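Local structure of beta-glucanase (Bacteroides thetaiotaomicron, 6EUG) at residues 28-31 with 32-35; 132-135 with 136-140; 190-193 with 194-198; 325-329 with 330-334. The protein probably hydrolyses beta-1,3-linked galactosides of arabinogalactan, this chain being the family 43 glycoside hydrolase part of a longer protein that also has a family 16 domain. All blocks are in the same frame, centred on the assembly; numbering follows the deposited sequence.

Contact 1 of 4, residues 28-31 with 32-35; sequences GIAS and GKVW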
loop_
_atom_site.group_PDB
_atom_site.type_symbol
_atom_site.label_atom_id
_atom_site.label_comp_id
_atom_site.label_asym_id
_atom_site.label_seq_id
_atom_site.Cartn_x
_atom_site.Cartn_y
_atom_site.Cartn_z
ATOM N N GLY A 28 -22.865 13.106 5.422
ATOM C CA GLY A 28 -21.658 13.085 6.287
ATOM C C GLY A 28 -20.835 11.816 6.125
ATOM O O GLY A 28 -21.368 10.730 5.723
ATOM N N ILE A 29 -19.541 11.965 6.423
ATOM C CA ILE A 29 -18.595 10.844 6.516
ATOM C C ILE A 29 -18.508 10.430 7.981
ATOM O O ILE A 29 -17.994 11.200 8.825
ATOM C CB ILE A 29 -17.209 11.233 5.956
ATOM C CG1 ILE A 29 -17.303 11.720 4.511
ATOM C CG2 ILE A 29 -16.218 10.078 6.043
ATOM C CD1 ILE A 29 -17.882 10.711 3.534
ATOM N N ALA A 30 -19.051 9.251 8.296
ATOM C CA ALA A 30 -19.127 8.766 9.687
ATOM C C ALA A 30 -18.158 7.605 9.928
ATOM O O ALA A 30 -18.532 6.440 9.781
ATOM C CB ALA A 30 -20.557 8.344 10.021
ATOM N N SER A 31 -16.936 7.925 10.349
ATOM C CA SER A 31 -15.878 6.906 10.489
ATOM C C SER A 31 -16.273 5.829 11.522
ATOM O O SER A 31 -16.849 6.132 12.575
ATOM C CB SER A 31 -14.515 7.553 10.843
ATOM O OG SER A 31 -14.003 8.361 9.760
ATOM N N GLY A 32 -15.993 4.583 11.179
ATOM C CA GLY A 32 -16.256 3.422 12.042
ATOM C C GLY A 32 -17.646 2.821 12.006
ATOM O O GLY A 32 -17.860 1.748 12.590
ATOM N N LYS A 33 -18.588 3.486 11.334
ATOM C CA LYS A 33 -19.954 2.967 11.191
ATOM C C LYS A 33 -20.051 2.025 9.993
ATOM O O LYS A 33 -19.151 1.958 9.172
ATOM C CB LYS A 33 -20.969 4.091 11.032
ATOM C CG LYS A 33 -20.925 5.163 12.103
ATOM C CD LYS A 33 -21.322 4.609 13.438
ATOM C CE LYS A 33 -21.454 5.727 14.456
ATOM N NZ LYS A 33 -21.543 5.141 15.815
ATOM N N VAL A 34 -21.158 1.285 9.916
ATOM C CA VAL A 34 -21.430 0.428 8.746
ATOM C C VAL A 34 -21.806 1.283 7.542
ATOM O O VAL A 34 -22.804 2.022 7.604
ATOM C CB VAL A 34 -22.554 -0.576 9.062
ATOM C CG1 VAL A 34 -22.885 -1.425 7.840
ATOM C CG2 VAL A 34 -22.195 -1.463 10.248
ATOM N N TRP A 35 -21.043 1.197 6.442
ATOM C CA TRP A 35 -21.379 1.926 5.215
ATOM C C TRP A 35 -21.955 0.959 4.185
ATOM O O TRP A 35 -21.423 -0.146 4.016
ATOM C CB TRP A 35 -20.158 2.625 4.595
ATOM C CG TRP A 35 -19.466 3.659 5.473
ATOM C CD1 TRP A 35 -19.853 4.086 6.715
ATOM C CD2 TRP A 35 -18.292 4.409 5.141
ATOM N NE1 TRP A 35 -18.970 5.015 7.192
ATOM C CE2 TRP A 35 -18.009 5.249 6.242
ATOM C CE3 TRP A 35 -17.432 4.439 4.025
ATOM C CZ2 TRP A 35 -16.892 6.111 6.267
ATOM C CZ3 TRP A 35 -16.317 5.301 4.050
ATOM C CH2 TRP A 35 -16.074 6.129 5.162
#

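Contact 2 of 4, residues 132-135 with 136-140; sequences KGQG and YGPAR. With GIM (glucoimidazole), chain B.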
loop_
_atom_site.group_PDB
_atom_site.type_symbol
_atom_site.label_atom_id
_atom_site.label_comp_id
_atom_site.label_asym_id
_atom_site.label_seq_id
_atom_site.Cartn_x
_atom_site.Cartn_y
_atom_site.Cartn_z
ATOM N N LYS A 132 -1.316 -19.593 -3.852
ATOM C CA LYS A 132 -2.160 -20.588 -3.185
ATOM C C LYS A 132 -1.328 -21.621 -2.475
ATOM O O LYS A 132 -0.391 -22.184 -3.049
ATOM C CB LYS A 132 -3.069 -21.286 -4.231
ATOM C CG LYS A 132 -3.912 -22.445 -3.686
ATOM C CD LYS A 132 -4.772 -23.139 -4.737
ATOM C CE LYS A 132 -5.621 -24.251 -4.095
ATOM N NZ LYS A 132 -6.298 -25.094 -5.114
ATOM N N GLY A 133 -1.678 -21.850 -1.215
ATOM C CA GLY A 133 -1.095 -22.913 -0.411
ATOM C C GLY A 133 0.275 -22.640 0.176
ATOM O O GLY A 133 0.843 -23.543 0.804
ATOM N N GLN A 134 0.826 -21.434 -0.057
ATOM C CA GLN A 134 2.185 -21.092 0.372
ATOM C C GLN A 134 2.254 -20.079 1.524
ATOM O O GLN A 134 3.326 -19.539 1.820
ATOM C CB GLN A 134 3.038 -20.644 -0.851
ATOM C CG GLN A 134 3.048 -21.704 -1.943
ATOM C CD GLN A 134 4.162 -21.547 -2.962
ATOM O OE1 GLN A 134 5.297 -21.211 -2.628
ATOM N NE2 GLN A 134 3.841 -21.809 -4.224
ATOM N N GLY A 135 1.135 -19.841 2.211
ATOM C CA GLY A 135 1.099 -18.860 3.313
ATOM C C GLY A 135 1.486 -17.455 2.818
ATOM O O GLY A 135 1.054 -17.025 1.763
ATOM N N TYR A 136 2.314 -16.755 3.576
ATOM C CA TYR A 136 2.878 -15.459 3.142
ATOM C C TYR A 136 4.374 -15.574 2.683
ATOM O O TYR A 136 5.091 -14.574 2.584
ATOM C CB TYR A 136 2.685 -14.390 4.253
ATOM C CG TYR A 136 1.262 -13.838 4.383
ATOM C CD1 TYR A 136 0.323 -14.465 5.190
ATOM C CD2 TYR A 136 0.873 -12.668 3.726
ATOM C CE1 TYR A 136 -0.977 -13.978 5.323
ATOM C CE2 TYR A 136 -0.428 -12.176 3.843
ATOM C CZ TYR A 136 -1.354 -12.832 4.664
ATOM O OH TYR A 136 -2.660 -12.387 4.818
ATOM N N GLY A 137 4.832 -16.782 2.388
ATOM C CA GLY A 137 6.183 -17.028 1.890
ATOM C C GLY A 137 6.603 -16.308 0.610
ATOM O O GLY A 137 7.633 -15.657 0.599
ATOM N N PRO A 138 5.828 -16.448 -0.487
ATOM C CA PRO A 138 6.290 -15.894 -1.768
ATOM C C PRO A 138 6.597 -14.382 -1.834
ATOM O O PRO A 138 7.480 -13.981 -2.585
ATOM C CB PRO A 138 5.176 -16.307 -2.754
ATOM C CG PRO A 138 4.620 -17.561 -2.148
ATOM C CD PRO A 138 4.673 -17.345 -0.658
ATOM N N ALA A 139 5.822 -13.553 -1.115
ATOM C CA ALA A 139 6.042 -12.118 -1.005
ATOM C C ALA A 139 6.193 -11.442 -2.356
ATOM O O ALA A 139 7.237 -10.830 -2.640
ATOM C CB ALA A 139 7.244 -11.829 -0.085
ATOM N N ARG A 140 5.146 -11.566 -3.189
ATOM C CA ARG A 140 5.161 -11.025 -4.548
ATOM C C ARG A 140 4.286 -9.765 -4.751
ATOM O O ARG A 140 3.323 -9.492 -3.983
ATOM C CB ARG A 140 4.675 -12.080 -5.538
ATOM C CG ARG A 140 5.544 -13.335 -5.675
ATOM C CD ARG A 140 5.043 -14.235 -6.803
ATOM N NE ARG A 140 5.950 -15.363 -7.031
ATOM C CZ ARG A 140 5.930 -16.156 -8.094
ATOM N NH1 ARG A 140 5.085 -15.950 -9.095
ATOM N NH2 ARG A 140 6.777 -17.174 -8.163
HETATM C C1 GIM B . -0.673 -7.034 7.967
HETATM C C2 GIM B . -0.944 -6.259 6.736
HETATM N N10 GIM B . -1.321 -8.143 8.364
HETATM C C3 GIM B . -2.315 -6.662 6.162
HETATM C C4 GIM B . -2.445 -8.214 6.194
HETATM C C5 GIM B . -2.489 -8.722 7.644
HETATM C C6 GIM B . -2.514 -10.246 7.746
HETATM C C7 GIM B . 0.277 -7.698 9.835
HETATM C C8 GIM B . -0.758 -8.560 9.529
HETATM N N1 GIM B . 0.312 -6.762 8.860
HETATM O O3 GIM B . -2.446 -6.217 4.804
HETATM O O2 GIM B . -0.716 -4.852 7.019
HETATM O O4 GIM B . -1.396 -8.901 5.465
HETATM O O6 GIM B . -1.269 -10.795 7.325
#

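Contact 3 of 4, residues 190-193 with 194-198; sequences PKWY and EAIAK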
loop_
_atom_site.group_PDB
_atom_site.type_symbol
_atom_site.label_atom_id
_atom_site.label_comp_id
_atom_site.label_asym_id
_atom_site.label_seq_id
_atom_site.Cartn_x
_atom_site.Cartn_y
_atom_site.Cartn_z
ATOM N N PRO A 190 22.165 -7.926 18.830
ATOM C CA PRO A 190 22.782 -6.708 18.299
ATOM C C PRO A 190 23.488 -6.915 16.969
ATOM O O PRO A 190 23.403 -6.040 16.077
ATOM C CB PRO A 190 23.792 -6.300 19.393
ATOM C CG PRO A 190 23.369 -7.000 20.622
ATOM C CD PRO A 190 22.471 -8.135 20.264
ATOM N N LYS A 191 24.204 -8.035 16.818
ATOM C CA LYS A 191 24.892 -8.287 15.562
ATOM C C LYS A 191 23.912 -8.539 14.411
ATOM O O LYS A 191 24.168 -8.112 13.264
ATOM C CB LYS A 191 25.950 -9.407 15.674
ATOM C CG LYS A 191 25.412 -10.820 15.901
ATOM C CD LYS A 191 26.492 -11.910 15.984
ATOM C CE LYS A 191 25.821 -13.284 16.004
ATOM N NZ LYS A 191 26.749 -14.461 15.895
ATOM N N TRP A 192 22.809 -9.219 14.681
ATOM C CA TRP A 192 21.786 -9.431 13.603
ATOM C C TRP A 192 21.186 -8.093 13.116
ATOM O O TRP A 192 21.054 -7.855 11.901
ATOM C CB TRP A 192 20.685 -10.367 14.098
ATOM C CG TRP A 192 19.529 -10.634 13.139
ATOM C CD1 TRP A 192 19.442 -11.649 12.281
ATOM C CD2 TRP A 192 18.303 -9.879 13.004
ATOM N NE1 TRP A 192 18.265 -11.604 11.585
ATOM C CE2 TRP A 192 17.532 -10.529 12.016
ATOM C CE3 TRP A 192 17.792 -8.736 13.617
ATOM C CZ2 TRP A 192 16.273 -10.071 11.619
ATOM C CZ3 TRP A 192 16.537 -8.286 13.245
ATOM C CH2 TRP A 192 15.779 -8.965 12.247
ATOM N N TYR A 193 20.813 -7.227 14.062
ATOM C CA TYR A 193 20.193 -5.934 13.713
ATOM C C TYR A 193 21.146 -5.073 12.847
ATOM O O TYR A 193 20.743 -4.537 11.810
ATOM C CB TYR A 193 19.730 -5.179 14.966
ATOM C CG TYR A 193 19.015 -3.888 14.631
ATOM C CD1 TYR A 193 19.742 -2.710 14.367
ATOM C CD2 TYR A 193 17.635 -3.843 14.525
ATOM C CE1 TYR A 193 19.098 -1.529 13.991
ATOM C CE2 TYR A 193 16.980 -2.665 14.164
ATOM C CZ TYR A 193 17.709 -1.511 13.898
ATOM O OH TYR A 193 17.040 -0.371 13.564
ATOM N N GLU A 194 22.416 -4.985 13.251
ATOM C CA GLU A 194 23.422 -4.267 12.457
ATOM C C GLU A 194 23.502 -4.881 11.036
ATOM O O GLU A 194 23.572 -4.165 10.028
ATOM C CB GLU A 194 24.799 -4.308 13.172
ATOM C CG GLU A 194 25.914 -3.660 12.354
ATOM C CD GLU A 194 27.332 -3.973 12.795
ATOM O OE1 GLU A 194 27.613 -4.998 13.462
ATOM O OE2 GLU A 194 28.190 -3.195 12.391
ATOM N N ALA A 195 23.496 -6.218 10.970
ATOM C CA ALA A 195 23.611 -6.901 9.659
ATOM C C ALA A 195 22.400 -6.561 8.750
ATOM O O ALA A 195 22.555 -6.237 7.566
ATOM C CB ALA A 195 23.766 -8.408 9.830
ATOM N N ILE A 196 21.209 -6.555 9.331
ATOM C CA ILE A 196 20.008 -6.164 8.587
ATOM C C ILE A 196 20.154 -4.718 8.087
ATOM O O ILE A 196 19.880 -4.440 6.925
ATOM C CB ILE A 196 18.746 -6.308 9.460
ATOM C CG1 ILE A 196 18.512 -7.802 9.781
ATOM C CG2 ILE A 196 17.545 -5.637 8.813
ATOM C CD1 ILE A 196 18.150 -8.665 8.575
ATOM N N ALA A 197 20.602 -3.822 8.971
ATOM C CA ALA A 197 20.755 -2.414 8.635
ATOM C C ALA A 197 21.710 -2.213 7.445
ATOM O O ALA A 197 21.457 -1.366 6.572
ATOM C CB ALA A 197 21.193 -1.622 9.852
ATOM N N LYS A 198 22.789 -3.000 7.418
ATOM C CA LYS A 198 23.793 -2.959 6.352
ATOM C C LYS A 198 23.483 -3.769 5.114
ATOM O O LYS A 198 24.278 -3.801 4.160
ATOM C CB LYS A 198 25.173 -3.344 6.923
ATOM C CG LYS A 198 25.702 -2.321 7.934
ATOM C CD LYS A 198 27.084 -2.705 8.501
ATOM C CE LYS A 198 27.905 -1.544 9.097
ATOM N NZ LYS A 198 27.418 -0.941 10.372
HETATM O O HOH W 1 26.919 -7.473 12.594
#

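Contact 4 of 4, residues 325-329 with 330-334; sequences LPLPE and KGQFF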
loop_
_atom_site.group_PDB
_atom_site.type_symbol
_atom_site.label_atom_id
_atom_site.label_comp_id
_atom_site.label_asym_id
_atom_site.label_seq_id
_atom_site.Cartn_x
_atom_site.Cartn_y
_atom_site.Cartn_z
ATOM N N LEU A 325 -6.017 10.378 -0.362
ATOM C CA LEU A 325 -6.734 10.897 -1.558
ATOM C C LEU A 325 -6.511 12.397 -1.702
ATOM O O LEU A 325 -6.965 13.158 -0.823
ATOM C CB LEU A 325 -8.244 10.668 -1.421
ATOM C CG LEU A 325 -9.196 11.193 -2.508
ATOM C CD1 LEU A 325 -8.892 10.597 -3.880
ATOM C CD2 LEU A 325 -10.632 10.967 -2.073
ATOM N N PRO A 326 -5.888 12.836 -2.812
ATOM C CA PRO A 326 -5.862 14.284 -3.080
ATOM C C PRO A 326 -7.151 14.770 -3.757
ATOM O O PRO A 326 -7.730 14.028 -4.567
ATOM C CB PRO A 326 -4.671 14.448 -4.046
ATOM C CG PRO A 326 -4.054 13.086 -4.209
ATOM C CD PRO A 326 -5.094 12.088 -3.815
ATOM N N LEU A 327 -7.588 15.997 -3.437
ATOM C CA LEU A 327 -8.624 16.707 -4.182
ATOM C C LEU A 327 -7.957 17.976 -4.743
ATOM O O LEU A 327 -8.002 19.015 -4.110
ATOM C CB LEU A 327 -9.829 17.089 -3.286
ATOM C CG LEU A 327 -10.647 15.962 -2.624
ATOM C CD1 LEU A 327 -11.864 16.559 -1.915
ATOM C CD2 LEU A 327 -11.116 14.944 -3.645
ATOM N N PRO A 328 -7.291 17.874 -5.907
ATOM C CA PRO A 328 -6.378 18.956 -6.373
ATOM C C PRO A 328 -7.078 20.271 -6.669
ATOM O O PRO A 328 -6.491 21.329 -6.458
ATOM C CB PRO A 328 -5.697 18.350 -7.596
ATOM C CG PRO A 328 -6.620 17.263 -8.048
ATOM C CD PRO A 328 -7.284 16.718 -6.829
ATOM N N GLU A 329 -8.329 20.196 -7.114
ATOM C CA GLU A 329 -9.190 21.375 -7.272
ATOM C C GLU A 329 -9.439 22.215 -6.035
ATOM O O GLU A 329 -9.852 23.363 -6.189
ATOM C CB GLU A 329 -10.548 21.007 -7.889
ATOM C CG GLU A 329 -11.445 20.146 -7.050
ATOM C CD GLU A 329 -11.009 18.700 -7.051
ATOM O OE1 GLU A 329 -10.093 18.308 -7.837
ATOM O OE2 GLU A 329 -11.586 17.976 -6.261
ATOM N N LYS A 330 -9.271 21.623 -4.846
ATOM C CA LYS A 330 -9.336 22.322 -3.575
ATOM C C LYS A 330 -8.021 22.490 -2.833
ATOM O O LYS A 330 -7.995 23.131 -1.789
ATOM C CB LYS A 330 -10.344 21.603 -2.669
ATOM C CG LYS A 330 -11.756 21.718 -3.217
ATOM C CD LYS A 330 -12.808 21.088 -2.320
ATOM C CE LYS A 330 -14.198 21.411 -2.858
ATOM N NZ LYS A 330 -14.549 20.561 -4.041
ATOM N N GLY A 331 -6.936 21.926 -3.349
ATOM C CA GLY A 331 -5.690 21.792 -2.591
ATOM C C GLY A 331 -5.801 21.067 -1.260
ATOM O O GLY A 331 -5.053 21.348 -0.321
ATOM N N GLN A 332 -6.679 20.080 -1.212
ATOM C CA GLN A 332 -6.940 19.311 0.004
ATOM C C GLN A 332 -6.502 17.855 -0.132
ATOM O O GLN A 332 -6.291 17.362 -1.269
ATOM C CB GLN A 332 -8.420 19.396 0.372
ATOM C CG GLN A 332 -8.886 20.783 0.850
ATOM C CD GLN A 332 -10.408 20.906 1.015
ATOM O OE1 GLN A 332 -11.147 19.939 0.818
ATOM N NE2 GLN A 332 -10.881 22.108 1.362
ATOM N N PHE A 333 -6.423 17.178 1.026
ATOM C CA PHE A 333 -6.006 15.765 1.131
ATOM C C PHE A 333 -6.788 15.088 2.230
ATOM O O PHE A 333 -7.102 15.750 3.258
ATOM C CB PHE A 333 -4.480 15.654 1.424
ATOM C CG PHE A 333 -3.623 16.319 0.395
ATOM C CD1 PHE A 333 -3.266 17.673 0.511
ATOM C CD2 PHE A 333 -3.130 15.594 -0.687
ATOM C CE1 PHE A 333 -2.492 18.287 -0.459
ATOM C CE2 PHE A 333 -2.342 16.218 -1.657
ATOM C CZ PHE A 333 -2.014 17.556 -1.524
ATOM N N PHE A 334 -7.140 13.808 2.024
ATOM C CA PHE A 334 -7.882 13.000 3.023
ATOM C C PHE A 334 -7.216 11.674 3.302
ATOM O O PHE A 334 -6.760 11.006 2.378
ATOM C CB PHE A 334 -9.365 12.805 2.562
ATOM C CG PHE A 334 -10.040 14.121 2.321
ATOM C CD1 PHE A 334 -9.790 14.831 1.141
ATOM C CD2 PHE A 334 -10.791 14.731 3.326
ATOM C CE1 PHE A 334 -10.305 16.111 0.954
ATOM C CE2 PHE A 334 -11.342 16.004 3.130
ATOM C CZ PHE A 334 -11.087 16.706 1.946
#

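Contact 1 of 4, residues 28-31 with 32-35
W35 turns the edge of its indole to the backbone of A30 and the benzo end of the ring to I29. The indole NE1 donates to A30 O at 3.0 Å, with an N-H...O angle of 163°. The oxygen lies close to the indole plane, while NE1 stands well above the carbonyl plane of A30, off its lone pairs. I29 reaches the ring through its CG2 branch, which sits 4.0 Å from W35 CZ2. This methyl meets the ring obliquely. With chi1 -57° CG1 lies beside the backbone N, and CG2, anti to that nitrogen, is the branch that meets the ring.

The chain between the two partners folds as a type II beta turn from A30 to K33, in a loop ahead of the first strand, 48-53. Its closing bond, K33 N to A30 O, is weak at 3.3 Å. A30 O therefore accepts two N-H groups, one from the turn and one from the indole. G32 holds the third position with a positive phi of 84°, which suits glycine in this turn type. A30 CB also rests 3.8 Å from K33 CG, before the lysine chain bends and leads away.

S31 directs its side chain away from the turn, and its OG is hydrogen-bonded to W352 N. W352 also meets the W35 ring edge-to-face. I29 touches W352 too, and both I29 and S31 thus pack against strand 349-357. G32 O takes a hydrogen bond from R349 NH1.

Contact 2 of 4, residues 132-135 with 136-140
Q134 and P138 meet across a turn that has G135 and Y136 at its corners; the Y136 side chain points away from the turn, and its ring reaches the ligand. The side chain of Q134 lies obliquely against the proline ring. Its CB is 3.7 Å from P138 CD, and OE1 comes equally near P138 CG. Q134 CG stands beside the backbone N (chi1 -56°), and the chain then runs extended, which brings the amide oxygen alongside P138 CG. The carbonyl of Q134 also faces the proline, its O 3.6 Å from P138 CD.

That oxygen accepts the turn bond from G137 N at 3.2 Å, with an N-H...O angle of 152°. The donor is tilted from the carbonyl plane. G135 sits at the second position with a positive phi of 60°, which favours glycine.

Y136 OH hydrogen-bonds to E110 OE2 and lies 3.3 Å from O6 of glucoimidazole. The ligand oxygen approaches the phenol ring obliquely. E110 also binds the inhibitor through OE1, alongside R111, D214 and Q320. Y136 O accepts a hydrogen bond from R213 NH2, next in sequence to the pocket residue D214. The whole is a type II' beta turn in the loop between strands 122-130 and 140-146, presenting a tyrosine to the sugar-binding pocket of this family 43 glycoside hydrolase domain.

Contact 3 of 4, residues 190-193 with 194-198
I196 packs one turn of helix on from W192, against the face of its indole. At the start of the side chain, I196 CB lies 3.6 Å from Y193 O and nearly as close to W192 O. The next atom, CG1, carries the main contact. It sits 3.6 Å from the centroid of the six-membered ring of W192, only 9° off the ring normal, a clear CH-pi contact. CG1 is also 3.3 Å from W192 O. At the tip, CD1 moves toward the rim and rests 3.8 Å from W192 CZ2. The indole is swung to meet it: W192 CG is anti to the backbone N (chi1 177°), while I196 CG1 runs beside its own nitrogen. F201 of helix 200-205 also touches both side chains, and W187 stacks on W192.

The backbone that carries this pair is helix 190-197. I196 N donates to W192 O at 2.9 Å, close to the line of the carbonyl. The matching bonds run from E194 N to P190 O, A195 N to K191 O and A197 N to Y193 O.

The exposed side is polar. E194 OE1 accepts from a water at 2.7 Å, and the same water donates to K191 O. E194 OE2 forms a salt bridge with K198 NZ at 3.1 Å, through its anti lone pair. The carboxylate thus reaches back to K191 O through the water and forward to K198 by charge. The chemistry is that of an amphipathic helix: aromatic and aliphatic packing on the buried side, with ionic and water-mediated bonds where the helix meets solvent.

Contact 4 of 4, residues 325-329 with 330-334
L325 and F334 pair across a beta hairpin, strands 320-327 and 332-339, whose tight connection carries a G1 beta bulge. L327 stands opposite two residues, G331 and Q332, and G331 has a positive phi of 56°. The hairpin lies at the edge of a five-stranded mixed sheet, with 320-327 outermost within the chain.

Backbone hydrogen bonds hold the two strands. L325 and F334 exchange two, each 2.9 Å between N and O. L327 N donates to Q332 O, nearly straight at 174°, while the return bond from Q332 N to L327 O is weak. The turn adds K330 N to L327 O at 3.0 Å and G331 N to P328 O. L327 O thus accepts from K330 N in the turn and, weakly, from Q332 N in the strand. P326 and F333 form the non-hydrogen-bonded pair between, where F333 CA approaches L325 O as a CA-H...O contact.

Apolar contacts lie on both faces. P326 CB meets the F333 ring obliquely, 3.8 Å from CE2. On the other face L327 and F334 cross at about a right angle. W371 and F373 also meet the F334 ring, and L327 touches F373 and Y57.

Charges stay apart at the turn. E329 OE2 and K330 NZ, of opposite charge, are 4.5 Å apart, too far for a salt bridge. The polar end of Q332 turns to the C-terminal residue, NE2 bonding D374 OD2. Between L327 and F334 the tightest approach is L327 CD1, which comes obliquely to 3.3 Å from F334 CE1.

Contacts 1, 3 and 4 are partly buried, while contact 2 is a surface turn. Contact 2 alone includes a residue of the ligand pocket. Contacts 1 and 4 share a neighbourhood: their nearest atoms are about 7 Å apart, both pack on strand 349-357, and both touch W371 and F373 near the C-terminus. Contact 3 sits apart, its centre about 43 Å from that of contact 1, on the other side of the chain's centre. Contacts 1 and 2 are beta turns in loops, contact 4 a strand hairpin and contact 3 a helix. An indole serves as N-H donor in 28-35 but offers its face in 190-198.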